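Local coordinates for protein Tubulin/ftsz, gtpase (Methanosaeta thermophila, PDB 3ZID) that binds and hydrolyses GTP as an archaeal tubulin/FtsZ-type cytoskeletal GTPase of the CetZ family and is probably involved in control of cell shape, at residues G170-V174 and M231-G235; L173-L179 and E256-P262; A249-L254 and V316-L320. The contacts are given in a common frame with arbitrary orientation. Residue numbers count along the deposited sequence, not the author numbering.

Contact 1 of 3, residues G170-V174 and M231-G235; sequences GMILV and MGTLG
Where two sheets of a tubulin/FtsZ-type fold meet, their edge strands can join locally without merging, and residues 170-174 and 231-235 illustrate how. Strand 172-174, an outer strand of the parallel nucleotide-binding sheet, crosses strand 232-235, an edge of the mixed second sheet, at -70°, the axes approaching to 4.4 Å. So steep a crossing leaves room for a single bridge, Ile172 with Gly232 (CA-CA 5.0 Å); the nearest CA pairs are Ile172-Thr233 (4.5 Å) and Met171-Met231 (4.6 Å). Gly232 N donates to Met171 O (2.7 Å) and Leu173 N to Gly232 O (2.7 Å, nearly straight). Gly232, at phi/psi -164/-159, is almost fully extended and gives both of its backbone hydrogen-bonding groups to the other strand.

Thr233, chi1 t, adds a third bond, its OG1 donating to Leu173 O at 2.9 Å. The remaining side chains flank the crossing. Met171 (t, t, chi3 p) and Met231 (m, t, t) run out together until their CE methyls touch at 3.5 Å, beside helix 150-165. Leu173, in the m,t rotamer, brings CD1 to 4.2 Å from Met231 CB. From the bridged position itself, Ile172 (chi1 m, chi2 between wells at 148°) places CD1 4.1 Å from CG of Leu234, another m,t leucine, and CG2 4.0 Å from Thr233 CA. Val174 points away from 231-235 and packs on Ile193 and Val197 of helix 186-210.

With every touching residue buried, two backbone bonds and one threonine hydroxyl satisfy polar groups at the seam, while flexible methionines and branched aliphatics fill the wedges left by a non-coplanar crossing.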
# COMPACT_ATOMS: atom_id res chain seq x y z
N GLY A 170 -3.76 -8.85 6.34
CA GLY A 170 -3.01 -8.82 5.11
C GLY A 170 -2.52 -7.41 4.87
O GLY A 170 -2.65 -6.53 5.71
N MET A 171 -1.92 -7.21 3.72
CA MET A 171 -1.37 -5.93 3.39
C MET A 171 -1.27 -5.86 1.89
O MET A 171 -0.81 -6.81 1.25
CB MET A 171 -0.01 -5.78 4.08
CG MET A 171 0.93 -4.82 3.44
SD MET A 171 2.21 -4.29 4.60
CE MET A 171 2.61 -5.81 5.44
N ILE A 172 -1.75 -4.77 1.31
CA ILE A 172 -1.55 -4.62 -0.12
C ILE A 172 -0.30 -3.80 -0.43
O ILE A 172 -0.22 -2.63 -0.08
CB ILE A 172 -2.73 -3.99 -0.80
CG1 ILE A 172 -3.86 -5.03 -0.89
CG2 ILE A 172 -2.35 -3.55 -2.22
CD1 ILE A 172 -5.24 -4.46 -0.82
N LEU A 173 0.64 -4.42 -1.12
CA LEU A 173 1.91 -3.78 -1.43
C LEU A 173 1.81 -2.97 -2.71
O LEU A 173 1.36 -3.47 -3.72
CB LEU A 173 3.01 -4.83 -1.58
CG LEU A 173 3.31 -5.70 -0.35
CD1 LEU A 173 4.34 -6.76 -0.71
CD2 LEU A 173 3.80 -4.82 0.82
N VAL A 174 2.27 -1.72 -2.66
CA VAL A 174 2.35 -0.86 -3.83
C VAL A 174 3.83 -0.48 -4.00
O VAL A 174 4.41 0.19 -3.14
CB VAL A 174 1.49 0.41 -3.65
CG1 VAL A 174 1.48 1.27 -4.93
CG2 VAL A 174 0.06 0.04 -3.22
N MET A 231 0.96 -10.70 3.13
CA MET A 231 1.19 -9.56 2.28
C MET A 231 0.79 -9.97 0.89
O MET A 231 0.92 -11.13 0.51
CB MET A 231 2.67 -9.20 2.25
CG MET A 231 3.24 -8.67 3.53
SD MET A 231 5.02 -8.55 3.32
CE MET A 231 5.52 -7.56 4.70
N GLY A 232 0.34 -9.00 0.11
CA GLY A 232 -0.09 -9.29 -1.24
C GLY A 232 -0.16 -8.04 -2.05
O GLY A 232 0.43 -7.02 -1.70
N THR A 233 -0.93 -8.09 -3.12
CA THR A 233 -1.06 -6.95 -3.99
C THR A 233 -2.33 -7.08 -4.80
O THR A 233 -3.07 -8.06 -4.64
CB THR A 233 0.19 -6.78 -4.90
OG1 THR A 233 0.20 -5.45 -5.45
CG2 THR A 233 0.19 -7.79 -6.05
N LEU A 234 -2.61 -6.08 -5.63
CA LEU A 234 -3.76 -6.10 -6.52
C LEU A 234 -3.27 -6.09 -7.97
O LEU A 234 -2.40 -5.30 -8.34
CB LEU A 234 -4.65 -4.88 -6.29
CG LEU A 234 -5.26 -4.74 -4.90
CD1 LEU A 234 -6.10 -3.47 -4.81
CD2 LEU A 234 -6.12 -5.96 -4.59
N GLY A 235 -3.87 -6.93 -8.80
CA GLY A 235 -3.63 -6.89 -10.23
C GLY A 235 -4.88 -6.41 -10.98
O GLY A 235 -5.99 -6.43 -10.45

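Contact 2 of 3, residues L173-L179 and E256-P262; sequences LVDNQYL and EVGLLYP. With GDP (guanosine-5'-diphosphate), chain C.
A strand-to-helix turn can serve a ligand with one residue and the fold with its neighbours. Residues 173-175 are extended; helix 176-179 follows, with Asp175 (chi1 t) as N-cap, its OD1 accepting from Gln177 N at 3.1 Å. Opposite, 256-258 form a 3-10 turn leading into an irregular segment, Val174 facing Leu260 (CA-CA 5.0 Å).

One hydrogen bond joins the segments: Asp175 N to Leu260 O, 2.8 Å and almost linear. In two CH-pi contacts, Leu173 CD1 sits 3.9 Å from the Tyr261 ring centroid (chi1 t, chi2 -89°), and Pro262 CB 3.7 Å from that of Tyr178 (t, 68°), each over a ring face. Tyr178 OH lies 3.0 Å from Val257 N, at an angle too poor for a hydrogen bond. Aliphatic packing adds Leu179 CD1 to Leu260 CD2 (3.9 Å).

GTP-binding Asn176 (chi1 m, -89°) reads the guanine edge: OD1 accepts from GDP N2 (2.9 Å) and ND2 donates to GDP N3 (3.1 Å). Asn176's share of base recognition is thus polar, whereas attachment to 256-262 is chiefly apolar.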
# COMPACT_ATOMS: atom_id res chain seq x y z
N LEU A 173 0.64 -4.42 -1.12
CA LEU A 173 1.91 -3.78 -1.43
C LEU A 173 1.81 -2.97 -2.71
O LEU A 173 1.36 -3.47 -3.72
CB LEU A 173 3.01 -4.83 -1.58
CG LEU A 173 3.31 -5.70 -0.35
CD1 LEU A 173 4.34 -6.76 -0.71
CD2 LEU A 173 3.80 -4.82 0.82
N VAL A 174 2.27 -1.72 -2.66
CA VAL A 174 2.35 -0.86 -3.83
C VAL A 174 3.83 -0.48 -4.00
O VAL A 174 4.41 0.19 -3.14
CB VAL A 174 1.49 0.41 -3.65
CG1 VAL A 174 1.48 1.27 -4.93
CG2 VAL A 174 0.06 0.04 -3.22
N ASP A 175 4.43 -0.92 -5.09
CA ASP A 175 5.86 -0.69 -5.30
C ASP A 175 6.11 0.51 -6.21
O ASP A 175 6.00 0.41 -7.42
CB ASP A 175 6.52 -1.93 -5.89
CG ASP A 175 8.05 -1.80 -6.00
OD1 ASP A 175 8.61 -0.79 -5.53
OD2 ASP A 175 8.68 -2.75 -6.50
N ASN A 176 6.47 1.65 -5.61
CA ASN A 176 6.71 2.86 -6.40
C ASN A 176 7.76 2.63 -7.49
O ASN A 176 7.66 3.17 -8.58
CB ASN A 176 7.16 4.03 -5.51
CG ASN A 176 6.00 4.87 -4.98
OD1 ASN A 176 4.82 4.60 -5.27
ND2 ASN A 176 6.33 5.88 -4.17
N GLN A 177 8.77 1.81 -7.18
CA GLN A 177 9.87 1.60 -8.11
C GLN A 177 9.41 0.90 -9.36
O GLN A 177 9.65 1.37 -10.47
CB GLN A 177 11.00 0.81 -7.44
CG GLN A 177 12.26 0.68 -8.29
CD GLN A 177 12.80 2.02 -8.75
OE1 GLN A 177 12.99 2.93 -7.94
NE2 GLN A 177 13.06 2.16 -10.05
N TYR A 178 8.72 -0.21 -9.18
CA TYR A 178 8.24 -0.97 -10.31
C TYR A 178 7.25 -0.14 -11.13
O TYR A 178 7.22 -0.24 -12.36
CB TYR A 178 7.57 -2.26 -9.83
CG TYR A 178 7.12 -3.14 -10.97
CD1 TYR A 178 8.05 -3.77 -11.78
CD2 TYR A 178 5.76 -3.29 -11.27
CE1 TYR A 178 7.65 -4.58 -12.83
CE2 TYR A 178 5.35 -4.09 -12.33
CZ TYR A 178 6.30 -4.73 -13.11
OH TYR A 178 5.91 -5.52 -14.17
N LEU A 179 6.48 0.71 -10.45
CA LEU A 179 5.42 1.45 -11.12
C LEU A 179 5.92 2.79 -11.66
O LEU A 179 5.24 3.45 -12.45
CB LEU A 179 4.23 1.67 -10.18
CG LEU A 179 3.54 0.39 -9.68
CD1 LEU A 179 2.38 0.72 -8.74
CD2 LEU A 179 3.04 -0.47 -10.84
N GLU A 256 3.27 -9.49 -14.08
CA GLU A 256 3.92 -8.43 -13.31
C GLU A 256 3.45 -7.05 -13.71
O GLU A 256 3.12 -6.22 -12.86
CB GLU A 256 5.44 -8.49 -13.49
CG GLU A 256 6.15 -9.63 -12.78
CD GLU A 256 6.20 -10.90 -13.61
OE1 GLU A 256 5.47 -10.99 -14.63
OE2 GLU A 256 7.00 -11.80 -13.25
N VAL A 257 3.40 -6.82 -15.02
CA VAL A 257 3.00 -5.53 -15.58
C VAL A 257 1.60 -5.13 -15.11
O VAL A 257 1.25 -3.96 -15.12
CB VAL A 257 3.14 -5.54 -17.11
CG1 VAL A 257 2.79 -4.19 -17.72
CG2 VAL A 257 4.58 -5.91 -17.48
N GLY A 258 0.81 -6.10 -14.67
CA GLY A 258 -0.57 -5.86 -14.26
C GLY A 258 -0.71 -5.61 -12.76
O GLY A 258 -1.75 -5.13 -12.29
N LEU A 259 0.33 -5.96 -12.00
CA LEU A 259 0.34 -5.91 -10.54
C LEU A 259 0.86 -4.57 -9.98
O LEU A 259 1.59 -3.86 -10.65
CB LEU A 259 1.18 -7.05 -9.99
CG LEU A 259 0.73 -8.46 -10.42
CD1 LEU A 259 1.74 -9.49 -9.94
CD2 LEU A 259 -0.66 -8.78 -9.93
N LEU A 260 0.49 -4.23 -8.74
CA LEU A 260 0.99 -3.01 -8.10
C LEU A 260 2.39 -3.25 -7.48
O LEU A 260 3.15 -2.32 -7.18
CB LEU A 260 0.02 -2.52 -7.04
CG LEU A 260 -1.34 -2.01 -7.53
CD1 LEU A 260 -2.20 -1.70 -6.34
CD2 LEU A 260 -1.17 -0.77 -8.39
N TYR A 261 2.71 -4.53 -7.34
CA TYR A 261 3.97 -4.99 -6.81
C TYR A 261 4.35 -6.17 -7.70
O TYR A 261 3.54 -7.04 -7.93
CB TYR A 261 3.78 -5.43 -5.34
CG TYR A 261 4.99 -6.14 -4.74
CD1 TYR A 261 5.15 -7.51 -4.85
CD2 TYR A 261 5.98 -5.42 -4.07
CE1 TYR A 261 6.25 -8.15 -4.31
CE2 TYR A 261 7.09 -6.05 -3.53
CZ TYR A 261 7.21 -7.41 -3.65
OH TYR A 261 8.31 -8.04 -3.11
N PRO A 262 5.61 -6.21 -8.19
CA PRO A 262 6.02 -7.19 -9.20
C PRO A 262 6.22 -8.62 -8.69
O PRO A 262 7.32 -9.17 -8.81
CB PRO A 262 7.38 -6.65 -9.68
CG PRO A 262 7.91 -5.90 -8.52
CD PRO A 262 6.70 -5.29 -7.84
PB GDP C . 4.87 11.43 5.34
O1B GDP C . 4.12 10.17 5.74
O2B GDP C . 3.88 12.52 4.98
O3B GDP C . 5.73 11.86 6.51
O3A GDP C . 5.86 11.10 4.12
PA GDP C . 5.34 10.64 2.67
O1A GDP C . 5.54 11.72 1.67
O2A GDP C . 3.93 10.10 2.68
O5' GDP C . 6.33 9.41 2.44
C5' GDP C . 7.34 9.53 1.45
C4' GDP C . 7.30 8.26 0.60
O4' GDP C . 6.05 8.23 -0.09
C3' GDP C . 8.38 8.34 -0.45
O3' GDP C . 8.71 6.99 -0.78
C2' GDP C . 7.67 9.01 -1.59
O2' GDP C . 8.27 8.62 -2.82
C1' GDP C . 6.27 8.43 -1.48
N9 GDP C . 5.19 9.31 -1.93
C8 GDP C . 4.95 10.58 -1.53
N7 GDP C . 3.82 11.05 -2.11
C5 GDP C . 3.34 10.06 -2.89
C6 GDP C . 2.18 9.87 -3.76
O6 GDP C . 1.38 10.80 -3.94
N1 GDP C . 2.03 8.70 -4.37
C2 GDP C . 2.89 7.69 -4.21
N2 GDP C . 2.66 6.54 -4.87
N3 GDP C . 3.99 7.77 -3.42
C4 GDP C . 4.24 8.91 -2.75

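Contact 3 of 3, residues A249-L254 and V316-L320; sequences AIKNSL and VLSVL
Val316 overlaps residues 249-253, its CG2 lying 3.7 Å from Ala249 CB and 4.3 Å from Ile250 CG1, while its CG1 meets Ser253 OG at 3.4 Å. The principle at work is helix-on-sheet packing, in which alternate residues of a strand face the helix. Residues 316-320 are regularly extended, so Val316 (chi1 t), Ser318 (chi1 p) and Leu320 (m,t) point toward 249-254, and Leu317 and Val319 point away. The CA atoms of Ile250 and Val316 are 6.1 Å apart, those of Ser253 and Ser318 6.2 Å.

Backbone angles are helical at 249-252 and reach -106/2 at Leu254. Ser253, chi1 p, turns its hydroxyl back to donate to Ile250 O (2.9 Å). Its own carbonyl is left facing the strand, where Ser318 OG donates to Ser253 O at 2.8 Å. Leu254, m,t, sends CD2 to 3.5 Å from Ser318 CB and 3.6 Å from Leu320 CD2. A buried serine hydroxyl here meets a backbone carbonyl, between aliphatic contacts on either side.

Strand 315-322 lies between strands 232-238 and 270-279 in the mixed sheet. Helix 246-252 rests on one face of that sheet beside helix 286-296, whose Ile293 and Leu296 also touch Ile250; helix 186-210 packs against Leu317 and Val319 on the opposite face.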
# COMPACT_ATOMS: atom_id res chain seq x y z
N ALA A 249 -7.62 -11.58 -20.48
CA ALA A 249 -7.88 -10.61 -19.43
C ALA A 249 -7.43 -11.18 -18.08
O ALA A 249 -6.77 -10.49 -17.34
CB ALA A 249 -9.33 -10.18 -19.41
N ILE A 250 -7.76 -12.44 -17.76
CA ILE A 250 -7.34 -13.06 -16.50
C ILE A 250 -5.83 -13.16 -16.38
O ILE A 250 -5.28 -12.71 -15.38
CB ILE A 250 -7.94 -14.45 -16.26
CG1 ILE A 250 -9.43 -14.30 -15.94
CG2 ILE A 250 -7.23 -15.13 -15.08
CD1 ILE A 250 -10.18 -15.62 -15.86
N LYS A 251 -5.15 -13.64 -17.41
CA LYS A 251 -3.67 -13.71 -17.42
C LYS A 251 -2.96 -12.37 -17.26
O LYS A 251 -1.98 -12.28 -16.53
CB LYS A 251 -3.18 -14.36 -18.73
CG LYS A 251 -1.66 -14.27 -18.89
CD LYS A 251 -1.13 -15.08 -20.08
CE LYS A 251 0.40 -14.98 -20.15
NZ LYS A 251 1.03 -15.97 -21.09
N ASN A 252 -3.42 -11.35 -17.99
CA ASN A 252 -2.81 -10.02 -17.97
C ASN A 252 -2.87 -9.26 -16.63
O ASN A 252 -2.07 -8.38 -16.37
CB ASN A 252 -3.45 -9.17 -19.05
CG ASN A 252 -2.98 -9.54 -20.41
OD1 ASN A 252 -1.95 -10.18 -20.56
ND2 ASN A 252 -3.78 -9.22 -21.43
N SER A 253 -3.88 -9.57 -15.82
CA SER A 253 -4.03 -9.05 -14.45
C SER A 253 -3.14 -9.80 -13.48
O SER A 253 -2.99 -9.39 -12.33
CB SER A 253 -5.47 -9.16 -13.96
OG SER A 253 -5.75 -10.51 -13.63
N LEU A 254 -2.61 -10.95 -13.91
CA LEU A 254 -1.71 -11.70 -13.05
C LEU A 254 -0.26 -11.61 -13.47
O LEU A 254 0.61 -12.13 -12.78
CB LEU A 254 -2.10 -13.17 -12.97
CG LEU A 254 -3.45 -13.47 -12.38
CD1 LEU A 254 -3.69 -14.95 -12.56
CD2 LEU A 254 -3.38 -13.09 -10.92
N VAL A 316 -10.61 -7.24 -15.17
CA VAL A 316 -10.33 -8.24 -14.18
C VAL A 316 -9.53 -7.61 -13.05
O VAL A 316 -8.57 -6.86 -13.28
CB VAL A 316 -9.53 -9.42 -14.77
CG1 VAL A 316 -9.19 -10.45 -13.69
CG2 VAL A 316 -10.32 -10.09 -15.89
N LEU A 317 -9.94 -7.93 -11.84
CA LEU A 317 -9.17 -7.61 -10.66
C LEU A 317 -8.67 -8.89 -10.03
O LEU A 317 -9.42 -9.83 -9.82
CB LEU A 317 -10.02 -6.84 -9.66
CG LEU A 317 -9.28 -6.51 -8.34
CD1 LEU A 317 -8.43 -5.31 -8.53
CD2 LEU A 317 -10.30 -6.26 -7.25
N SER A 318 -7.39 -8.92 -9.71
CA SER A 318 -6.84 -10.04 -8.99
C SER A 318 -6.33 -9.58 -7.62
O SER A 318 -5.67 -8.55 -7.49
CB SER A 318 -5.72 -10.70 -9.81
OG SER A 318 -4.70 -9.76 -10.11
N VAL A 319 -6.68 -10.34 -6.59
CA VAL A 319 -6.17 -10.06 -5.26
C VAL A 319 -5.26 -11.23 -4.99
O VAL A 319 -5.70 -12.36 -4.99
CB VAL A 319 -7.28 -9.98 -4.19
CG1 VAL A 319 -6.68 -9.63 -2.81
CG2 VAL A 319 -8.38 -8.96 -4.61
N LEU A 320 -3.98 -10.94 -4.81
CA LEU A 320 -2.97 -11.97 -4.61
C LEU A 320 -2.45 -11.94 -3.19
O LEU A 320 -2.32 -10.88 -2.59
CB LEU A 320 -1.78 -11.75 -5.53
CG LEU A 320 -2.01 -11.84 -7.03
CD1 LEU A 320 -0.67 -11.69 -7.74
CD2 LEU A 320 -2.66 -13.17 -7.36

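Read together, the contacts lead from the nucleotide-binding sheet to the far face of the second sheet. Contacts 1 and 2 share Leu173 and Val174 of strand 172-175, and a probable backbone hydrogen bond from Leu260 to Leu234 ties their partners together. Contact 3 continues across the mixed sheet, where strand 315-322 pairs with strand 232-238 of contact 1; Leu259 of contact 2 packs against Ser253 and Leu320. Contacts 1 and 3 are wholly buried, whereas contact 2 is partly exposed and alone touches GDP. Chemistry follows place: strand-type backbone bonding in contact 1, aromatic faces and one backbone bond in contact 2, aliphatic packing with a single serine bond between the segments in contact 3.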